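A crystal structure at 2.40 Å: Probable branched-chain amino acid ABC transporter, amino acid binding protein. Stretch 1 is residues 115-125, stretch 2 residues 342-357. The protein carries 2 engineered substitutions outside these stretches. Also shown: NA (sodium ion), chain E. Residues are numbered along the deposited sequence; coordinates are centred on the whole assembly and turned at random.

Stretch 1, residues 115-125: NNDYIFLPTTS
Stretch 2, residues 342-357: EIDFTKSEHTGAEGLR

The two stretches run side by side in the same direction, with F120, L121, P122, T123 and T124 lying opposite H350, T351, G352, A353 and E354; CA-CA separations fall from 5.0 Å between F120 CA and H350 CA to 4.5 Å between P122 CA and G352 CA. Three backbone hydrogen bonds fix this register. L121 uses both of its polar backbone atoms: its N donates to H350 O at 2.9 Å, and its O accepts from G352 N at 2.7 Å, so that L121 straddles T351 in a parallel bridge (L121 CA to T351 CA, 4.8 Å). The same carbonyl receives a CA-H...O contact, T351 CA to L121 O, at 3.4 Å. One residue further on, A353 N donates to P122 O at 2.9 Å with a nearly straight N-H...O angle of 171°.

Both chains turn a corner at the same level, at P122 (phi/psi -69/-32) and G352 (-73/-78). G352 lies tight against its partner, with G352 CA 3.4 Å from P122 O; a CB there would point toward stretch 1 and come 2.6 Å from P122 O, a clash. The carbonyls of T351 and G352 are left to a sodium ion, which binds T351 O at 2.2 Å, G352 O at 2.5 Å, D344 O at 2.2 Å, D344 OD1 at 2.4 Å and water 2 at 2.3 Å. The ion thereby ties D344 (chi1 p) to the corner of its own stretch.

At the start of the contact, H350 reaches a type I turn spanning N116 to I119. Its CA-to-CB bond points sideways, but with chi1 m (-87°) and chi2 37° the end of the ring comes nearer, and H350 NE2 donates to D117 O at 3.1 Å (156°). Water 1 donates to the same D117 O at 2.8 Å and, weakly, to K347 O at 3.5 Å. Stretch 2 bends near this point, where T346 OG1 (chi1 p) accepts from S348 N at 3.0 Å and E349 N at 2.8 Å, while T346 N donates to E349 O at 3.0 Å.

F120 (chi1 m, chi2 86°) joins the polar and apolar parts of the contact. Its ring stacks face-to-face on H350, centroids 4.1 Å apart and planes at 26°, with F120 CE2 3.5 Å from H350 CE1. It also turns an edge toward the face of F345 (chi1 m, chi2 -70°), centroids 5.2 Å apart and planes at 72°; F120 CB lies over that F345 face, 4.2 Å from the centroid. The edge of F345 meets L121 O, 3.3 Å from F345 CE1.

Beyond the corner the side chains pack closely. T351 CG2 (chi1 m) lies 3.6 Å from T123 O. T124 (chi1 p) settles against the end of stretch 2, its CG2 3.2 Å from E354 O and its OG1 3.6 Å from L356 CD2 (chi1 and chi2 both p). Together the stretches bury 617 Å².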

# COMPACT_ATOMS: atom_id res chain seq x y z
N ASN A 115 27.82 -1.47 18.30
CA ASN A 115 27.46 -1.83 16.93
C ASN A 115 26.89 -0.67 16.12
O ASN A 115 25.99 -0.84 15.30
CB ASN A 115 26.52 -3.06 16.90
CG ASN A 115 27.14 -4.31 17.53
OD1 ASN A 115 28.33 -4.56 17.38
ND2 ASN A 115 26.31 -5.11 18.24
N ASN A 116 27.43 0.51 16.37
CA ASN A 116 26.94 1.77 15.82
C ASN A 116 27.90 2.49 14.84
O ASN A 116 27.59 3.58 14.37
CB ASN A 116 26.58 2.72 16.97
CG ASN A 116 27.81 3.15 17.81
OD1 ASN A 116 27.92 4.31 18.20
ND2 ASN A 116 28.71 2.22 18.09
N ASP A 117 29.04 1.88 14.51
CA ASP A 117 29.99 2.60 13.67
C ASP A 117 29.51 2.88 12.23
O ASP A 117 29.96 3.86 11.60
CB ASP A 117 31.33 1.87 13.65
CG ASP A 117 32.01 1.79 15.03
OD1 ASP A 117 31.89 2.73 15.88
OD2 ASP A 117 32.71 0.75 15.23
N TYR A 118 28.58 2.06 11.74
CA TYR A 118 28.14 2.14 10.32
C TYR A 118 26.71 2.60 10.04
O TYR A 118 26.24 2.45 8.92
CB TYR A 118 28.36 0.79 9.63
CG TYR A 118 29.80 0.41 9.72
CD1 TYR A 118 30.24 -0.48 10.70
CD2 TYR A 118 30.75 1.02 8.89
CE1 TYR A 118 31.57 -0.79 10.82
CE2 TYR A 118 32.08 0.74 8.99
CZ TYR A 118 32.49 -0.18 9.96
OH TYR A 118 33.81 -0.53 10.07
N ILE A 119 26.03 3.17 11.02
CA ILE A 119 24.63 3.54 10.82
C ILE A 119 24.52 5.04 10.81
O ILE A 119 25.00 5.70 11.74
CB ILE A 119 23.81 2.96 11.95
CG1 ILE A 119 23.94 1.42 11.90
CG2 ILE A 119 22.36 3.51 11.91
CD1 ILE A 119 23.34 0.71 13.08
N PHE A 120 23.90 5.60 9.77
CA PHE A 120 23.83 7.06 9.67
C PHE A 120 22.42 7.53 9.49
O PHE A 120 21.78 7.18 8.53
CB PHE A 120 24.71 7.59 8.54
CG PHE A 120 26.15 7.31 8.73
CD1 PHE A 120 26.70 6.10 8.30
CD2 PHE A 120 26.96 8.21 9.38
CE1 PHE A 120 28.04 5.81 8.55
CE2 PHE A 120 28.31 7.96 9.60
CZ PHE A 120 28.85 6.76 9.18
N LEU A 121 21.95 8.33 10.45
CA LEU A 121 20.62 8.90 10.47
C LEU A 121 20.60 10.14 9.58
O LEU A 121 21.43 11.03 9.76
CB LEU A 121 20.28 9.29 11.91
CG LEU A 121 19.42 8.30 12.68
CD1 LEU A 121 19.67 6.87 12.28
CD2 LEU A 121 19.52 8.46 14.17
N PRO A 122 19.69 10.18 8.58
CA PRO A 122 19.65 11.34 7.70
C PRO A 122 19.15 12.56 8.44
O PRO A 122 19.60 13.65 8.13
CB PRO A 122 18.64 10.94 6.61
CG PRO A 122 18.61 9.52 6.61
CD PRO A 122 18.81 9.11 8.08
N THR A 123 18.27 12.39 9.43
CA THR A 123 17.72 13.55 10.17
C THR A 123 17.64 13.37 11.68
O THR A 123 18.00 12.34 12.22
CB THR A 123 16.32 13.99 9.67
OG1 THR A 123 15.30 13.12 10.19
CG2 THR A 123 16.23 14.07 8.15
N THR A 124 17.09 14.37 12.36
CA THR A 124 16.87 14.27 13.80
C THR A 124 16.13 13.00 14.23
O THR A 124 15.43 12.37 13.44
CB THR A 124 16.07 15.48 14.33
OG1 THR A 124 14.78 15.54 13.66
CG2 THR A 124 16.89 16.77 14.12
N SER A 125 16.30 12.63 15.50
CA SER A 125 15.79 11.37 15.99
C SER A 125 14.35 11.58 16.48
O SER A 125 13.94 12.74 16.68
CB SER A 125 16.68 10.86 17.12
OG SER A 125 16.60 11.70 18.27
N GLU A 342 23.38 21.43 5.92
CA GLU A 342 22.29 20.48 5.78
C GLU A 342 22.74 19.06 6.12
O GLU A 342 22.52 18.60 7.24
CB GLU A 342 21.68 20.54 4.38
CG GLU A 342 20.33 19.81 4.25
CD GLU A 342 19.85 19.74 2.79
OE1 GLU A 342 20.35 20.55 1.95
OE2 GLU A 342 18.98 18.87 2.47
N ILE A 343 23.36 18.36 5.19
CA ILE A 343 23.76 16.99 5.51
C ILE A 343 25.25 16.88 5.81
O ILE A 343 26.06 16.98 4.92
CB ILE A 343 23.40 16.00 4.37
CG1 ILE A 343 21.94 16.15 3.93
CG2 ILE A 343 23.69 14.58 4.82
CD1 ILE A 343 20.91 15.84 5.05
N ASP A 344 25.59 16.66 7.07
CA ASP A 344 26.98 16.52 7.45
C ASP A 344 27.16 15.41 8.48
O ASP A 344 26.38 15.31 9.46
CB ASP A 344 27.63 17.86 7.90
CG ASP A 344 26.94 18.52 9.10
OD1 ASP A 344 25.76 18.20 9.46
OD2 ASP A 344 27.60 19.39 9.71
N PHE A 345 28.15 14.55 8.20
CA PHE A 345 28.52 13.44 9.05
C PHE A 345 30.02 13.48 9.33
O PHE A 345 30.80 14.05 8.57
CB PHE A 345 28.25 12.12 8.32
CG PHE A 345 26.80 11.88 7.95
CD1 PHE A 345 25.86 11.62 8.93
CD2 PHE A 345 26.39 11.88 6.63
CE1 PHE A 345 24.54 11.39 8.61
CE2 PHE A 345 25.04 11.64 6.29
CZ PHE A 345 24.14 11.38 7.28
N THR A 346 30.42 12.87 10.44
CA THR A 346 31.80 12.59 10.70
C THR A 346 31.80 11.23 11.36
O THR A 346 30.73 10.70 11.68
CB THR A 346 32.43 13.57 11.73
OG1 THR A 346 31.87 13.32 13.03
CG2 THR A 346 32.31 15.06 11.31
N LYS A 347 32.99 10.71 11.64
CA LYS A 347 33.09 9.46 12.39
C LYS A 347 32.36 9.45 13.72
O LYS A 347 31.98 8.39 14.21
CB LYS A 347 34.54 9.10 12.65
CG LYS A 347 35.10 8.37 11.47
CD LYS A 347 36.11 9.22 10.73
CE LYS A 347 37.18 8.35 10.03
NZ LYS A 347 37.65 7.25 10.91
N SER A 348 32.17 10.62 14.31
CA SER A 348 31.58 10.68 15.64
C SER A 348 30.22 11.37 15.60
O SER A 348 29.49 11.39 16.59
CB SER A 348 32.53 11.40 16.59
OG SER A 348 32.64 12.74 16.17
N GLU A 349 29.88 11.95 14.46
CA GLU A 349 28.58 12.59 14.30
C GLU A 349 27.75 11.89 13.22
O GLU A 349 28.00 12.03 12.05
CB GLU A 349 28.71 14.09 14.05
CG GLU A 349 28.91 14.93 15.36
CD GLU A 349 27.73 14.82 16.38
OE1 GLU A 349 26.54 14.98 15.95
OE2 GLU A 349 28.00 14.57 17.60
N HIS A 350 26.75 11.13 13.65
CA HIS A 350 26.07 10.22 12.77
C HIS A 350 24.67 10.74 12.41
O HIS A 350 23.85 9.99 11.90
CB HIS A 350 26.01 8.85 13.44
CG HIS A 350 27.21 7.98 13.20
ND1 HIS A 350 28.50 8.46 13.13
CD2 HIS A 350 27.31 6.64 13.01
CE1 HIS A 350 29.34 7.47 12.92
NE2 HIS A 350 28.65 6.35 12.85
N THR A 351 24.37 12.00 12.68
CA THR A 351 23.07 12.56 12.35
C THR A 351 23.24 13.57 11.27
O THR A 351 23.99 14.49 11.47
CB THR A 351 22.40 13.25 13.57
OG1 THR A 351 22.12 12.24 14.54
CG2 THR A 351 21.09 13.86 13.15
N GLY A 352 22.54 13.45 10.14
CA GLY A 352 22.79 14.35 9.01
C GLY A 352 22.29 15.78 9.21
O GLY A 352 23.05 16.67 9.54
N ALA A 353 20.99 15.98 9.04
CA ALA A 353 20.35 17.23 9.35
C ALA A 353 19.98 17.28 10.83
O ALA A 353 18.95 16.76 11.25
CB ALA A 353 19.09 17.34 8.50
N GLU A 354 20.81 17.94 11.62
CA GLU A 354 20.59 18.00 13.05
C GLU A 354 19.49 19.01 13.49
O GLU A 354 19.06 19.00 14.65
CB GLU A 354 21.95 18.22 13.78
CG GLU A 354 22.54 19.64 13.73
CD GLU A 354 22.98 20.15 12.33
OE1 GLU A 354 23.11 19.34 11.35
OE2 GLU A 354 23.22 21.39 12.23
N GLY A 355 19.07 19.88 12.59
CA GLY A 355 17.97 20.80 12.90
C GLY A 355 16.59 20.26 12.54
O GLY A 355 16.43 19.36 11.66
N LEU A 356 15.59 20.79 13.23
CA LEU A 356 14.19 20.46 12.99
C LEU A 356 13.41 21.73 13.25
O LEU A 356 13.98 22.71 13.76
CB LEU A 356 13.71 19.28 13.86
CG LEU A 356 13.97 19.32 15.37
CD1 LEU A 356 13.22 20.41 16.02
CD2 LEU A 356 13.56 18.02 15.99
N ARG A 357 12.14 21.74 12.86
CA ARG A 357 11.23 22.81 13.24
C ARG A 357 9.93 22.20 13.75
O ARG A 357 9.69 20.99 13.58
CB ARG A 357 10.88 23.71 12.02
CG ARG A 357 12.05 24.24 11.18
CD ARG A 357 11.52 25.01 10.00
NE ARG A 357 11.10 24.12 8.91
CZ ARG A 357 10.62 24.54 7.73
NH1 ARG A 357 10.52 25.85 7.48
NH2 ARG A 357 10.25 23.64 6.80
NA NA E . 25.08 16.37 10.92
O HOH W 1 32.06 5.48 12.35
O HOH W 2 25.79 17.50 12.79